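Fusolin (Anomala cuprea entomopoxvirus, PDB 4YN1) forms the crystalline viral spindles that enhance virulence and, being akin to lytic polysaccharide monooxygenases, probably acts on chitin. Local coordinates at residues V151-P156 and P201-Q206. Residues are numbered along the deposited sequence; the frame is centred on the assembly and turned at random.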
loop_
_atom_site.group_PDB
_atom_site.type_symbol
_atom_site.label_atom_id
_atom_site.label_comp_id
_atom_site.label_asym_id
_atom_site.label_seq_id
_atom_site.Cartn_x
_atom_site.Cartn_y
_atom_site.Cartn_z
ATOM N N VAL A 151 6.753 -7.546 7.292
ATOM C CA VAL A 151 5.388 -7.244 6.907
ATOM C C VAL A 151 4.576 -6.923 8.129
ATOM O O VAL A 151 4.645 -7.632 9.127
ATOM C CB VAL A 151 4.724 -8.349 6.081
ATOM C CG1 VAL A 151 3.379 -7.872 5.555
ATOM C CG2 VAL A 151 5.627 -8.793 4.921
ATOM N N TYR A 152 3.830 -5.827 8.054
ATOM C CA TYR A 152 2.978 -5.381 9.146
ATOM C C TYR A 152 1.567 -5.325 8.663
ATOM O O TYR A 152 1.345 -5.154 7.471
ATOM C CB TYR A 152 3.371 -3.985 9.610
ATOM C CG TYR A 152 4.797 -3.872 10.090
ATOM C CD1 TYR A 152 5.849 -3.727 9.187
ATOM C CD2 TYR A 152 5.098 -3.860 11.450
ATOM C CE1 TYR A 152 7.174 -3.689 9.621
ATOM C CE2 TYR A 152 6.416 -3.800 11.897
ATOM C CZ TYR A 152 7.452 -3.738 10.979
ATOM O OH TYR A 152 8.750 -3.715 11.434
ATOM N N VAL A 153 0.612 -5.420 9.575
ATOM C CA VAL A 153 -0.816 -5.254 9.250
ATOM C C VAL A 153 -1.394 -4.212 10.233
ATOM O O VAL A 153 -0.984 -4.138 11.411
ATOM C CB VAL A 153 -1.575 -6.601 9.288
ATOM C CG1 VAL A 153 -3.063 -6.417 9.043
ATOM C CG2 VAL A 153 -0.995 -7.572 8.255
ATOM N N THR A 154 -2.343 -3.430 9.765
ATOM C CA THR A 154 -2.962 -2.467 10.637
ATOM C C THR A 154 -3.707 -3.186 11.787
ATOM O O THR A 154 -4.240 -4.284 11.624
ATOM C CB THR A 154 -3.887 -1.520 9.891
ATOM O OG1 THR A 154 -4.732 -2.259 8.991
ATOM C CG2 THR A 154 -3.111 -0.422 9.121
ATOM N N THR A 155 -3.714 -2.540 12.923
ATOM C CA THR A 155 -4.406 -2.982 14.149
ATOM C C THR A 155 -5.925 -2.998 13.886
ATOM O O THR A 155 -6.394 -2.289 12.984
ATOM C CB THR A 155 -4.000 -2.046 15.310
ATOM O OG1 THR A 155 -4.473 -2.560 16.546
ATOM C CG2 THR A 155 -4.484 -0.656 15.115
ATOM N N PRO A 156 -6.730 -3.801 14.625
ATOM C CA PRO A 156 -8.165 -3.919 14.263
ATOM C C PRO A 156 -8.971 -2.637 14.253
ATOM O O PRO A 156 -9.949 -2.537 13.517
ATOM C CB PRO A 156 -8.720 -4.887 15.332
ATOM C CG PRO A 156 -7.555 -5.637 15.789
ATOM C CD PRO A 156 -6.375 -4.751 15.703
ATOM N N PRO A 201 1.092 -14.593 7.360
ATOM C CA PRO A 201 -0.115 -14.940 8.157
ATOM C C PRO A 201 -0.874 -13.670 8.493
ATOM O O PRO A 201 -0.515 -12.939 9.414
ATOM C CB PRO A 201 0.463 -15.618 9.410
ATOM C CG PRO A 201 1.834 -15.078 9.548
ATOM C CD PRO A 201 2.306 -14.572 8.199
ATOM N N VAL A 202 -1.905 -13.377 7.714
ATOM C CA VAL A 202 -2.651 -12.136 7.896
ATOM C C VAL A 202 -3.753 -12.379 8.921
ATOM O O VAL A 202 -4.558 -13.289 8.715
ATOM C CB VAL A 202 -3.221 -11.629 6.554
ATOM C CG1 VAL A 202 -4.011 -10.334 6.758
ATOM C CG2 VAL A 202 -2.090 -11.399 5.555
ATOM N N PRO A 203 -3.823 -11.571 10.001
ATOM C CA PRO A 203 -4.892 -11.743 10.974
ATOM C C PRO A 203 -6.237 -11.366 10.366
ATOM O O PRO A 203 -6.352 -10.453 9.528
ATOM C CB PRO A 203 -4.479 -10.785 12.118
ATOM C CG PRO A 203 -3.715 -9.726 11.468
ATOM C CD PRO A 203 -2.951 -10.445 10.383
ATOM N N TYR A 204 -7.255 -12.092 10.752
ATOM C CA TYR A 204 -8.599 -11.808 10.300
ATOM C C TYR A 204 -9.005 -10.380 10.661
ATOM O O TYR A 204 -8.694 -9.888 11.737
ATOM C CB TYR A 204 -9.591 -12.794 10.922
ATOM C CG TYR A 204 -11.039 -12.451 10.663
ATOM C CD1 TYR A 204 -11.721 -11.548 11.475
ATOM C CD2 TYR A 204 -11.751 -13.073 9.648
ATOM C CE1 TYR A 204 -13.052 -11.215 11.225
ATOM C CE2 TYR A 204 -13.085 -12.759 9.402
ATOM C CZ TYR A 204 -13.748 -11.882 10.232
ATOM O OH TYR A 204 -15.050 -11.561 9.939
ATOM N N ARG A 205 -9.793 -9.783 9.777
ATOM C CA ARG A 205 -10.381 -8.462 9.933
ATOM C C ARG A 205 -11.756 -8.479 9.319
ATOM O O ARG A 205 -11.944 -9.133 8.300
ATOM C CB ARG A 205 -9.534 -7.431 9.168
ATOM C CG ARG A 205 -8.112 -7.211 9.710
ATOM C CD ARG A 205 -8.153 -6.401 10.963
ATOM N NE ARG A 205 -6.835 -6.197 11.546
ATOM C CZ ARG A 205 -6.258 -6.977 12.453
ATOM N NH1 ARG A 205 -6.865 -8.087 12.878
ATOM N NH2 ARG A 205 -5.074 -6.654 12.953
ATOM N N GLN A 206 -12.708 -7.714 9.872
ATOM C CA GLN A 206 -14.006 -7.542 9.227
ATOM C C GLN A 206 -14.091 -6.107 8.693
ATOM O O GLN A 206 -15.184 -5.616 8.406
ATOM C CB GLN A 206 -15.175 -7.874 10.164
ATOM C CG GLN A 206 -15.194 -7.098 11.458
ATOM C CD GLN A 206 -16.583 -7.002 12.064
ATOM O OE1 GLN A 206 -17.621 -7.070 11.392
ATOM N NE2 GLN A 206 -16.623 -6.732 13.327
HETATM O O HOH W 1 -6.838 -3.282 10.461
#
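Arg205 reaches across from just past strand 194-203 to the end of strand 147-154, where it holds the carbonyl oxygen of Thr154. The two strands belong to different sheets of the LPMO_10 domain, an immunoglobulin-like beta-sandwich, and the contact offers a worked example of how one arginine can tie two strand ends together through one backbone oxygen. NH2 of Arg205 donates to Thr154 O at 2.8 Å, in the carbonyl plane and on a lone pair, while NE of Arg205 gives a longer, bent bond of 3.2 Å to the same Thr154 O from a position tilted out of that plane. The grip is therefore side-on, two nitrogens converging on one atom, with the oxygen almost exactly in the guanidinium plane. A bend at chi2 (-75°) turns CD back from an extended course, and the remaining nitrogen, NH1, bonds to Tyr204 O within its own segment, which helps to fix the rotation of the flat group. Over one guanidinium face lies the ring of Pro156, its CG 3.7 Å above the plane and displaced toward the rim, its CD 3.6 Å from NH2 of Arg205. Farther into the sandwich the contact becomes apolar. Val153 and Pro203 meet tip to tip, Val153 CG2 lying 4.1 Å from Pro203 CD; with chi1 at 176°, CG1 is anti to the backbone N and approaches Pro203 CG. Phe209 of strand 209-217 touches both Val153 and Val202, continuing this apolar layer. Thr154 OG1 accepts from the backbone N of Val210 and also pairs with a water, which probably donates to Thr155 O and lies 3.1 Å from Arg205 NE, whose single N-H is shared between this water and Thr154 O.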